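Local coordinates for protein thermotoga maritima TmcAL (PDB 5Y0T) that belongs to the HIGH nucleotidyl transferase family of the HUP clan and holds adenosine-5'-rp-alpha-thio-triphosphate in a pocket of its nucleotide-binding fold, at residues F82-V87 and K328-G333; L258-L263 and F316-V321; D267-I272 and K281-C286; F296-K301 and F305-I310. All blocks are in the same frame, centred on the assembly; numbering follows the deposited sequence.

Contact 1 of 4, residues F82-V87 and K328-G333; sequences FAFGAV and KSNTKG. With EDO (1,2-ethanediol), chain G.
Phe84 reaches across from helix 79-92 and lays one corner of its ring against the last turn of helix 323-332, where it meets backbone rather than side chains. CG anti to the backbone N (chi1 176°) carries the ring out toward helix 323-332, and CD2, CE2 and CZ are the atoms that touch. Phe84 CE2 lies 3.3 Å from Asn330 O, and Phe84 CZ lies 3.9 Å from Thr331 O. Ser329 O sits at the ring edge, close to its plane, 3.7 Å from Phe84 CE2, whereas the carbonyls of Asn330 and Thr331 approach obliquely. Gly333 finishes the surround with its CA, 3.8 Å from Phe84 CE2; it leaves the helix with positive phi (81°), backbone angles at which a CB would press on the preceding carbonyl oxygen. The two helix axes pass 9.7 Å apart at 47°, and this single aromatic residue spans the separation.

Asn330 adds its side chain only loosely, OD1 standing 4.4 Å from Phe84 CD2, while its ND2 is hydrogen-bonded to Gln77. Behind the contact, Ser178 of helix 167-182 also touches Phe84, and Gly333 O accepts from Gln335 and Gln387. Near the helix end a 1,2-ethanediol, probably from the crystallisation liquor, makes a weak hydrogen bond to Lys332 O. The chemistry is that of an aromatic ring set against the carbonyls of a helix end: Ser329 O, at the edge, probably draws a mild attraction from the slightly positive ring hydrogens, while the carbonyls of Asn330 and Thr331 contribute close packing.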
# COMPACT_ATOMS: atom_id res chain seq x y z
N PHE A 82 -23.43 -2.22 8.82
CA PHE A 82 -23.87 -0.99 8.15
C PHE A 82 -25.11 -0.43 8.86
O PHE A 82 -25.17 0.76 9.23
CB PHE A 82 -24.15 -1.30 6.67
CG PHE A 82 -24.73 -0.15 5.88
CD1 PHE A 82 -26.10 0.06 5.83
CD2 PHE A 82 -23.90 0.68 5.14
CE1 PHE A 82 -26.64 1.10 5.07
CE2 PHE A 82 -24.44 1.74 4.38
CZ PHE A 82 -25.81 1.94 4.35
N ALA A 83 -26.08 -1.30 9.06
CA ALA A 83 -27.33 -0.90 9.69
C ALA A 83 -27.08 -0.43 11.11
O ALA A 83 -27.67 0.55 11.56
CB ALA A 83 -28.33 -2.06 9.68
N PHE A 84 -26.20 -1.13 11.81
CA PHE A 84 -25.98 -0.82 13.22
C PHE A 84 -25.38 0.57 13.37
O PHE A 84 -25.81 1.35 14.21
CB PHE A 84 -25.07 -1.85 13.87
CG PHE A 84 -24.73 -1.52 15.30
CD1 PHE A 84 -25.68 -1.68 16.31
CD2 PHE A 84 -23.45 -1.07 15.64
CE1 PHE A 84 -25.36 -1.39 17.64
CE2 PHE A 84 -23.13 -0.78 16.96
CZ PHE A 84 -24.08 -0.94 17.96
N GLY A 85 -24.38 0.86 12.54
CA GLY A 85 -23.77 2.18 12.54
C GLY A 85 -24.77 3.27 12.18
O GLY A 85 -24.84 4.30 12.82
N ALA A 86 -25.57 3.02 11.14
CA ALA A 86 -26.50 4.02 10.67
C ALA A 86 -27.58 4.37 11.69
O ALA A 86 -27.89 5.54 11.90
CB ALA A 86 -27.15 3.54 9.36
N VAL A 87 -28.16 3.36 12.32
CA VAL A 87 -29.18 3.59 13.34
C VAL A 87 -28.54 4.26 14.58
O VAL A 87 -29.14 5.14 15.21
CB VAL A 87 -29.91 2.27 13.71
CG1 VAL A 87 -30.83 2.43 14.92
CG2 VAL A 87 -30.71 1.76 12.51
N LYS A 328 -15.02 -3.53 18.49
CA LYS A 328 -15.36 -2.41 19.36
C LYS A 328 -16.36 -1.45 18.71
O LYS A 328 -17.28 -0.95 19.36
CB LYS A 328 -14.10 -1.63 19.76
CG LYS A 328 -13.25 -2.32 20.82
CD LYS A 328 -12.16 -1.38 21.33
CE LYS A 328 -12.75 -0.16 22.03
NZ LYS A 328 -11.71 0.74 22.63
N SER A 329 -16.18 -1.19 17.41
CA SER A 329 -17.11 -0.30 16.72
C SER A 329 -18.51 -0.90 16.67
O SER A 329 -19.51 -0.18 16.76
CB SER A 329 -16.62 0.01 15.30
OG SER A 329 -15.35 0.64 15.30
N ASN A 330 -18.60 -2.23 16.55
CA ASN A 330 -19.91 -2.88 16.43
C ASN A 330 -20.58 -3.13 17.78
O ASN A 330 -21.71 -3.61 17.85
CB ASN A 330 -19.77 -4.19 15.66
CG ASN A 330 -19.66 -3.95 14.17
OD1 ASN A 330 -19.86 -2.82 13.70
ND2 ASN A 330 -19.37 -5.01 13.40
N THR A 331 -19.85 -2.82 18.85
CA THR A 331 -20.33 -2.91 20.23
C THR A 331 -20.69 -1.51 20.75
O THR A 331 -21.81 -1.26 21.17
CB THR A 331 -19.28 -3.56 21.15
OG1 THR A 331 -18.98 -4.88 20.67
CG2 THR A 331 -19.80 -3.68 22.57
N LYS A 332 -19.71 -0.62 20.75
CA LYS A 332 -19.94 0.74 21.25
C LYS A 332 -20.53 1.70 20.21
O LYS A 332 -21.05 2.77 20.55
CB LYS A 332 -18.63 1.32 21.79
CG LYS A 332 -17.95 0.46 22.87
CD LYS A 332 -16.84 1.26 23.57
CE LYS A 332 -16.23 0.49 24.75
NZ LYS A 332 -15.16 1.29 25.41
N GLY A 333 -20.44 1.34 18.94
CA GLY A 333 -20.99 2.21 17.90
C GLY A 333 -20.08 3.35 17.50
O GLY A 333 -18.92 3.44 17.94
C1 EDO G . -20.48 6.60 22.97
O1 EDO G . -20.54 7.15 24.30
C2 EDO G . -21.06 5.18 22.97
O2 EDO G . -20.02 4.22 23.25

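Contact 2 of 4, residues L258-L263 and F316-V321; sequences LSFFRL and FSVFEV
Phe260 points its ring at the end of helix 307-318, and Val318 covers one face of it. The ring projects from helix 254-261 because its CG is anti to the backbone N (chi1 180°). Val318 has a less usual conformation: with chi1 at 79°, CG1 is wedged between the backbone N and the carbonyl carbon, and CG2 is the methyl that turns to Phe260. That methyl lies 4.0 Å from the ring centroid and only 8° off the normal, a CH-pi contact over the middle of the face. CG1 serves the other direction, lying over the ring of Phe319. Farther out, Phe260 CE1 reaches the backbone, 3.6 Å from Ser317 O and 3.7 Å from Val318 CA.

Phe261 takes the other common rotamer, CG beside its own N, and touches Ser317 through CE1, 3.8 Å from Ser317 CB. The hydroxyl of Ser317 is hydrogen-bonded to Leu313 O within its own helix. Phe260 also packs on Phe260 of the second subunit, so this cluster is part of the interface between the two subunits. The receiving helix closes at Glu320, whose positive phi and two bonds back into the last turn form a Schellman motif.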
# COMPACT_ATOMS: atom_id res chain seq x y z
N LEU A 258 -4.28 -4.45 -5.93
CA LEU A 258 -3.60 -5.69 -6.28
C LEU A 258 -2.13 -5.61 -5.87
O LEU A 258 -1.59 -6.57 -5.30
CB LEU A 258 -3.76 -5.99 -7.77
CG LEU A 258 -3.02 -7.25 -8.27
CD1 LEU A 258 -3.45 -8.46 -7.46
CD2 LEU A 258 -3.28 -7.49 -9.76
N SER A 259 -1.49 -4.48 -6.16
CA SER A 259 -0.09 -4.29 -5.82
C SER A 259 0.11 -4.29 -4.30
O SER A 259 1.07 -4.87 -3.78
CB SER A 259 0.45 -2.98 -6.42
OG SER A 259 0.47 -3.04 -7.84
N PHE A 260 -0.80 -3.65 -3.60
CA PHE A 260 -0.76 -3.60 -2.14
C PHE A 260 -0.85 -5.02 -1.54
O PHE A 260 -0.09 -5.37 -0.64
CB PHE A 260 -1.89 -2.67 -1.65
CG PHE A 260 -1.96 -2.53 -0.15
CD1 PHE A 260 -2.68 -3.45 0.61
CD2 PHE A 260 -1.35 -1.47 0.50
CE1 PHE A 260 -2.76 -3.33 1.99
CE2 PHE A 260 -1.42 -1.34 1.89
CZ PHE A 260 -2.13 -2.28 2.63
N PHE A 261 -1.71 -5.87 -2.09
CA PHE A 261 -1.85 -7.24 -1.56
C PHE A 261 -0.59 -8.07 -1.77
O PHE A 261 -0.33 -9.00 -1.02
CB PHE A 261 -3.06 -7.96 -2.17
CG PHE A 261 -4.36 -7.24 -1.96
CD1 PHE A 261 -4.51 -6.39 -0.88
CD2 PHE A 261 -5.40 -7.38 -2.85
CE1 PHE A 261 -5.69 -5.68 -0.68
CE2 PHE A 261 -6.58 -6.67 -2.67
CZ PHE A 261 -6.73 -5.83 -1.58
N ARG A 262 0.21 -7.74 -2.78
CA ARG A 262 1.48 -8.45 -2.99
C ARG A 262 2.54 -8.06 -1.98
O ARG A 262 3.62 -8.65 -1.93
CB ARG A 262 2.02 -8.19 -4.40
CG ARG A 262 1.18 -8.78 -5.51
CD ARG A 262 1.88 -8.64 -6.86
NE ARG A 262 1.14 -9.35 -7.90
CZ ARG A 262 1.57 -9.53 -9.13
NH1 ARG A 262 2.76 -9.07 -9.50
NH2 ARG A 262 0.82 -10.20 -10.00
N LEU A 263 2.24 -7.05 -1.17
CA LEU A 263 3.16 -6.60 -0.15
C LEU A 263 2.89 -7.32 1.18
O LEU A 263 3.68 -7.21 2.12
CB LEU A 263 3.04 -5.07 0.04
CG LEU A 263 3.39 -4.22 -1.20
CD1 LEU A 263 3.15 -2.71 -0.96
CD2 LEU A 263 4.84 -4.49 -1.63
N PHE A 316 -11.14 -3.24 3.51
CA PHE A 316 -10.70 -3.47 4.88
C PHE A 316 -9.20 -3.74 4.94
O PHE A 316 -8.51 -3.28 5.86
CB PHE A 316 -11.44 -4.65 5.52
CG PHE A 316 -12.90 -4.39 5.77
CD1 PHE A 316 -13.37 -3.09 5.87
CD2 PHE A 316 -13.79 -5.45 5.89
CE1 PHE A 316 -14.72 -2.85 6.11
CE2 PHE A 316 -15.15 -5.22 6.12
CZ PHE A 316 -15.61 -3.92 6.23
N SER A 317 -8.69 -4.47 3.96
CA SER A 317 -7.26 -4.75 3.92
C SER A 317 -6.43 -3.50 3.65
O SER A 317 -5.45 -3.22 4.35
CB SER A 317 -6.95 -5.82 2.87
OG SER A 317 -7.64 -7.01 3.16
N VAL A 318 -6.80 -2.73 2.63
CA VAL A 318 -5.98 -1.58 2.28
C VAL A 318 -6.03 -0.50 3.37
O VAL A 318 -5.06 0.23 3.57
CB VAL A 318 -6.41 -1.00 0.91
CG1 VAL A 318 -7.66 -0.14 1.04
CG2 VAL A 318 -5.28 -0.21 0.30
N PHE A 319 -7.14 -0.43 4.10
CA PHE A 319 -7.29 0.56 5.16
C PHE A 319 -6.90 -0.02 6.52
O PHE A 319 -7.03 0.66 7.54
CB PHE A 319 -8.73 1.09 5.18
CG PHE A 319 -9.08 1.94 3.99
CD1 PHE A 319 -8.15 2.85 3.49
CD2 PHE A 319 -10.31 1.81 3.35
CE1 PHE A 319 -8.44 3.64 2.38
CE2 PHE A 319 -10.62 2.59 2.24
CZ PHE A 319 -9.68 3.51 1.75
N GLU A 320 -6.44 -1.26 6.51
CA GLU A 320 -6.00 -1.97 7.72
C GLU A 320 -7.07 -1.94 8.79
O GLU A 320 -6.83 -1.58 9.95
CB GLU A 320 -4.70 -1.37 8.26
CG GLU A 320 -3.53 -1.53 7.30
CD GLU A 320 -2.22 -1.07 7.89
OE1 GLU A 320 -2.19 0.02 8.51
OE2 GLU A 320 -1.21 -1.80 7.73
N VAL A 321 -8.26 -2.34 8.41
CA VAL A 321 -9.37 -2.28 9.34
C VAL A 321 -9.37 -3.62 10.07
O VAL A 321 -9.85 -4.63 9.56
CB VAL A 321 -10.69 -2.03 8.55
CG1 VAL A 321 -11.90 -2.02 9.45
CG2 VAL A 321 -10.57 -0.71 7.76

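Contact 3 of 4, residues D267-I272 and K281-C286; sequences DFFEKI and KRFHVC
Phe269 and Phe283 mark the closest backbone approach, their CA atoms 8.0 Å apart, between the short helix 266-270 and the middle of helix 279-289. Segment 267-272 is winding down: Lys271 N and Ile272 N bond back to Phe268 O and Phe269 O, and Ile272 has already turned to extended angles. Segment 281-286 is regular helix throughout, with Val285 N bonded to Lys281 O and Cys286 N to Arg282 O.

Both phenylalanines send CB toward the facing segment, and their side chains cross at about a right angle. Phe283 CB sits over the centre of the Phe269 ring, 4.0 Å from the centroid and 5° off the normal. Its own ring then swings past the rim, so that Phe283 CD2 comes 3.7 Å from Phe269 CE1. The result is an offset edge-to-face pair, with the edge of Phe283 turned to the face of Phe269, centroids 5.5 Å apart and planes at 60°.

This pair belongs to the aromatic core of an all-helical part of the chain, where Phe275 and Phe296 meet Phe283 edge-to-face and Phe261 joins them. On the opposite face of Phe269 lies the neighbouring ring of Phe268, through CD2. His284 borders the pair through its backbone, its N 4.4 Å from Phe269 CE2. One turn of helix beyond Phe283, Cys286 is tied by a disulfide to Cys299 on helix 293-300.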
# COMPACT_ATOMS: atom_id res chain seq x y z
N ASP A 267 -0.39 -13.69 7.45
CA ASP A 267 -0.43 -13.15 8.81
C ASP A 267 -1.14 -11.80 8.85
O ASP A 267 -1.90 -11.52 9.78
CB ASP A 267 0.98 -13.00 9.39
CG ASP A 267 1.64 -14.34 9.67
OD1 ASP A 267 0.93 -15.37 9.66
OD2 ASP A 267 2.87 -14.36 9.90
N PHE A 268 -0.90 -10.97 7.84
CA PHE A 268 -1.55 -9.68 7.77
C PHE A 268 -3.05 -9.85 7.60
O PHE A 268 -3.82 -9.26 8.36
CB PHE A 268 -0.95 -8.83 6.63
CG PHE A 268 -1.75 -7.62 6.31
CD1 PHE A 268 -1.52 -6.43 6.98
CD2 PHE A 268 -2.73 -7.65 5.34
CE1 PHE A 268 -2.26 -5.30 6.69
CE2 PHE A 268 -3.48 -6.53 5.06
CZ PHE A 268 -3.24 -5.36 5.72
N PHE A 269 -3.48 -10.62 6.61
CA PHE A 269 -4.92 -10.74 6.33
C PHE A 269 -5.69 -11.38 7.49
O PHE A 269 -6.86 -11.05 7.72
CB PHE A 269 -5.17 -11.53 5.04
CG PHE A 269 -4.61 -10.86 3.80
CD1 PHE A 269 -5.18 -9.70 3.30
CD2 PHE A 269 -3.51 -11.40 3.14
CE1 PHE A 269 -4.67 -9.08 2.17
CE2 PHE A 269 -2.99 -10.79 2.01
CZ PHE A 269 -3.56 -9.63 1.52
N GLU A 270 -5.05 -12.28 8.23
CA GLU A 270 -5.69 -12.91 9.39
C GLU A 270 -6.13 -11.89 10.45
O GLU A 270 -7.07 -12.14 11.21
CB GLU A 270 -4.75 -13.95 10.02
CG GLU A 270 -4.63 -15.21 9.18
CD GLU A 270 -3.44 -16.09 9.55
OE1 GLU A 270 -2.86 -15.90 10.64
OE2 GLU A 270 -3.10 -16.97 8.74
N LYS A 271 -5.48 -10.74 10.50
CA LYS A 271 -5.85 -9.70 11.46
C LYS A 271 -6.95 -8.77 10.95
O LYS A 271 -7.48 -7.95 11.71
CB LYS A 271 -4.63 -8.87 11.83
CG LYS A 271 -3.49 -9.66 12.45
CD LYS A 271 -2.26 -8.76 12.56
CE LYS A 271 -0.98 -9.55 12.76
NZ LYS A 271 0.20 -8.66 12.53
N ILE A 272 -7.28 -8.87 9.67
CA ILE A 272 -8.24 -7.94 9.07
C ILE A 272 -9.67 -8.45 9.27
O ILE A 272 -9.93 -9.65 9.16
CB ILE A 272 -7.94 -7.73 7.57
CG1 ILE A 272 -6.55 -7.10 7.38
CG2 ILE A 272 -9.01 -6.86 6.90
CD1 ILE A 272 -6.39 -5.69 8.03
N LYS A 281 -5.71 -17.15 2.54
CA LYS A 281 -4.90 -17.86 1.54
C LYS A 281 -5.33 -17.47 0.13
O LYS A 281 -4.50 -17.31 -0.75
CB LYS A 281 -4.99 -19.38 1.72
CG LYS A 281 -4.10 -20.17 0.76
CD LYS A 281 -4.11 -21.67 1.09
CE LYS A 281 -3.11 -22.44 0.22
NZ LYS A 281 -3.13 -23.91 0.53
N ARG A 282 -6.63 -17.31 -0.08
CA ARG A 282 -7.13 -16.93 -1.40
C ARG A 282 -6.65 -15.52 -1.79
O ARG A 282 -6.24 -15.30 -2.93
CB ARG A 282 -8.67 -17.03 -1.45
CG ARG A 282 -9.18 -18.47 -1.25
CD ARG A 282 -10.69 -18.56 -1.36
NE ARG A 282 -11.14 -18.43 -2.74
CZ ARG A 282 -11.30 -19.46 -3.57
NH1 ARG A 282 -11.07 -20.70 -3.14
NH2 ARG A 282 -11.70 -19.25 -4.81
N PHE A 283 -6.70 -14.58 -0.85
CA PHE A 283 -6.18 -13.24 -1.13
C PHE A 283 -4.68 -13.33 -1.44
O PHE A 283 -4.21 -12.73 -2.40
CB PHE A 283 -6.40 -12.28 0.05
CG PHE A 283 -7.58 -11.36 -0.12
CD1 PHE A 283 -8.86 -11.87 -0.26
CD2 PHE A 283 -7.42 -9.97 -0.12
CE1 PHE A 283 -9.96 -11.03 -0.41
CE2 PHE A 283 -8.51 -9.12 -0.26
CZ PHE A 283 -9.78 -9.64 -0.41
N HIS A 284 -3.95 -14.10 -0.65
CA HIS A 284 -2.50 -14.18 -0.79
C HIS A 284 -2.09 -14.78 -2.13
O HIS A 284 -1.22 -14.24 -2.83
CB HIS A 284 -1.91 -15.01 0.36
CG HIS A 284 -0.42 -15.00 0.40
ND1 HIS A 284 0.35 -15.99 -0.18
CD2 HIS A 284 0.46 -14.12 0.94
CE1 HIS A 284 1.63 -15.72 0.02
NE2 HIS A 284 1.72 -14.59 0.70
N VAL A 285 -2.71 -15.91 -2.48
CA VAL A 285 -2.39 -16.62 -3.71
C VAL A 285 -2.87 -15.85 -4.94
O VAL A 285 -2.11 -15.66 -5.89
CB VAL A 285 -2.99 -18.04 -3.72
CG1 VAL A 285 -2.69 -18.76 -5.03
CG2 VAL A 285 -2.46 -18.85 -2.54
N CYS A 286 -4.12 -15.38 -4.92
CA CYS A 286 -4.67 -14.71 -6.10
C CYS A 286 -3.96 -13.40 -6.40
O CYS A 286 -3.84 -13.00 -7.56
CB CYS A 286 -6.17 -14.45 -5.92
SG CYS A 286 -7.14 -15.98 -5.99

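Contact 4 of 4, residues F296-K301 and F305-I310; sequences FLECVK and FTFSRI
Lys301 lays its aliphatic chain across the ring of Phe307, CD over the centre of one face, 3.6 Å from the centroid. The chain leaves with CG anti to the backbone N (chi1 172°) and bends at chi2 and again at chi4, which lifts the ammonium away from the ring face, toward the backbone of Phe305. There Lys301 NZ gives a hydrogen bond of 2.6 Å to Phe305 O, nearly along the C=O axis at 161°. The ammonium is too far from the ring for more than a weak cation-pi attraction.

Glu298 approaches the same ring from its rim: OE2 lies 3.2 Å from Phe307 CZ, OE1 is at the edge near the ring plane, and the carboxylate is turned 64° from the ring. Deeper in, Ile310 packs against helix 293-300 with both branches: CG2 lies 3.7 Å from Leu297 CD2, and CD1 lies 3.6 Å from Val300 CG1. Helix 307-318 starts at the outer side, where Thr306 acts as N-cap and its OG1 accepts from Arg309 N at 3.1 Å. Val300 O, near Phe305 CD2, accepts from Arg282 of helix 279-289.

The contact therefore grades from an apolar inside to a charged outer side. Phe307 carries a methylene chain on its face, and one carboxylate oxygen of Glu298, OE1, lies at the ring edge, where the slightly positive hydrogens probably attract it, while the lysine bond ties together the two ends of the short connection between the helices.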
# COMPACT_ATOMS: atom_id res chain seq x y z
N PHE A 296 -8.13 -10.68 -10.26
CA PHE A 296 -8.01 -10.98 -8.83
C PHE A 296 -9.36 -11.36 -8.22
O PHE A 296 -9.47 -12.38 -7.54
CB PHE A 296 -7.44 -9.78 -8.07
CG PHE A 296 -7.44 -9.94 -6.57
CD1 PHE A 296 -8.42 -9.33 -5.79
CD2 PHE A 296 -6.45 -10.67 -5.94
CE1 PHE A 296 -8.42 -9.46 -4.41
CE2 PHE A 296 -6.43 -10.81 -4.54
CZ PHE A 296 -7.42 -10.21 -3.78
N LEU A 297 -10.36 -10.52 -8.46
CA LEU A 297 -11.69 -10.73 -7.91
C LEU A 297 -12.28 -12.06 -8.37
O LEU A 297 -12.83 -12.82 -7.56
CB LEU A 297 -12.61 -9.56 -8.30
CG LEU A 297 -12.36 -8.23 -7.58
CD1 LEU A 297 -13.33 -7.13 -8.06
CD2 LEU A 297 -12.49 -8.40 -6.07
N GLU A 298 -12.13 -12.36 -9.65
CA GLU A 298 -12.61 -13.64 -10.19
C GLU A 298 -11.86 -14.83 -9.59
O GLU A 298 -12.45 -15.87 -9.34
CB GLU A 298 -12.48 -13.65 -11.72
CG GLU A 298 -13.40 -12.67 -12.43
CD GLU A 298 -14.87 -13.10 -12.39
OE1 GLU A 298 -15.15 -14.30 -12.13
OE2 GLU A 298 -15.74 -12.24 -12.61
N CYS A 299 -10.56 -14.66 -9.36
CA CYS A 299 -9.77 -15.73 -8.76
C CYS A 299 -10.21 -16.03 -7.32
O CYS A 299 -10.31 -17.19 -6.93
CB CYS A 299 -8.28 -15.37 -8.78
SG CYS A 299 -7.19 -16.58 -7.95
N VAL A 300 -10.46 -14.99 -6.53
CA VAL A 300 -10.86 -15.19 -5.13
C VAL A 300 -12.30 -15.72 -5.06
O VAL A 300 -12.62 -16.56 -4.21
CB VAL A 300 -10.75 -13.87 -4.32
CG1 VAL A 300 -11.26 -14.09 -2.89
CG2 VAL A 300 -9.29 -13.35 -4.30
N LYS A 301 -13.14 -15.21 -5.96
CA LYS A 301 -14.56 -15.58 -6.03
C LYS A 301 -14.80 -17.08 -6.19
O LYS A 301 -14.16 -17.75 -6.99
CB LYS A 301 -15.25 -14.84 -7.18
CG LYS A 301 -16.68 -15.29 -7.47
CD LYS A 301 -17.70 -14.33 -6.86
CE LYS A 301 -19.14 -14.80 -7.08
NZ LYS A 301 -19.40 -16.13 -6.45
N PHE A 305 -18.61 -17.21 -1.98
CA PHE A 305 -18.30 -15.78 -1.81
C PHE A 305 -18.95 -14.89 -2.86
O PHE A 305 -18.86 -15.16 -4.06
CB PHE A 305 -16.79 -15.55 -1.82
CG PHE A 305 -16.04 -16.44 -0.88
CD1 PHE A 305 -16.32 -16.43 0.48
CD2 PHE A 305 -15.04 -17.29 -1.35
CE1 PHE A 305 -15.63 -17.26 1.35
CE2 PHE A 305 -14.34 -18.11 -0.48
CZ PHE A 305 -14.64 -18.10 0.87
N THR A 306 -19.63 -13.85 -2.41
CA THR A 306 -20.12 -12.81 -3.31
C THR A 306 -19.01 -11.80 -3.66
O THR A 306 -18.03 -11.66 -2.92
CB THR A 306 -21.29 -12.04 -2.70
OG1 THR A 306 -20.81 -11.25 -1.61
CG2 THR A 306 -22.35 -13.01 -2.21
N PHE A 307 -19.16 -11.12 -4.79
CA PHE A 307 -18.20 -10.10 -5.18
C PHE A 307 -18.16 -8.98 -4.15
O PHE A 307 -17.09 -8.45 -3.84
CB PHE A 307 -18.53 -9.54 -6.57
CG PHE A 307 -18.08 -10.43 -7.69
CD1 PHE A 307 -16.73 -10.63 -7.93
CD2 PHE A 307 -19.01 -11.07 -8.50
CE1 PHE A 307 -16.30 -11.46 -8.96
CE2 PHE A 307 -18.59 -11.91 -9.53
CZ PHE A 307 -17.24 -12.10 -9.76
N SER A 308 -19.31 -8.62 -3.59
CA SER A 308 -19.37 -7.54 -2.62
C SER A 308 -18.61 -7.87 -1.34
O SER A 308 -17.98 -7.00 -0.74
CB SER A 308 -20.83 -7.20 -2.28
OG SER A 308 -21.39 -6.39 -3.29
N ARG A 309 -18.68 -9.13 -0.93
CA ARG A 309 -17.92 -9.55 0.24
C ARG A 309 -16.42 -9.45 -0.06
O ARG A 309 -15.67 -8.93 0.76
CB ARG A 309 -18.29 -10.98 0.66
CG ARG A 309 -17.53 -11.49 1.87
CD ARG A 309 -18.06 -12.85 2.31
NE ARG A 309 -17.27 -13.45 3.37
CZ ARG A 309 -17.43 -14.70 3.81
NH1 ARG A 309 -18.36 -15.49 3.27
NH2 ARG A 309 -16.66 -15.17 4.78
N ILE A 310 -16.00 -9.93 -1.22
CA ILE A 310 -14.58 -9.85 -1.57
C ILE A 310 -14.11 -8.40 -1.71
O ILE A 310 -13.04 -8.04 -1.21
CB ILE A 310 -14.25 -10.60 -2.88
CG1 ILE A 310 -14.76 -12.04 -2.83
CG2 ILE A 310 -12.75 -10.59 -3.13
CD1 ILE A 310 -14.38 -12.76 -1.56

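Contacts 2, 3 and 4 form one group in the helical part of the chain, with centres 9 to 15 Å apart, while contact 1 lies 23 to 25 Å from each of them, nearer the centre of the chain. Contacts 2 and 4 share helix 307-318, using its end and its start. Contact 3 closes before contact 4 opens, and contact 2 touches both: Ser317 meets Phe268 and Phe269, and Phe261 meets Phe296. Both lie within the chain length bracketed by contact 2, itself spanned by contact 1. Helix 323-332, which follows helix 307-318, thus leads from the phenylalanine-rich bundle back to helix 79-92 of the amino-terminal half.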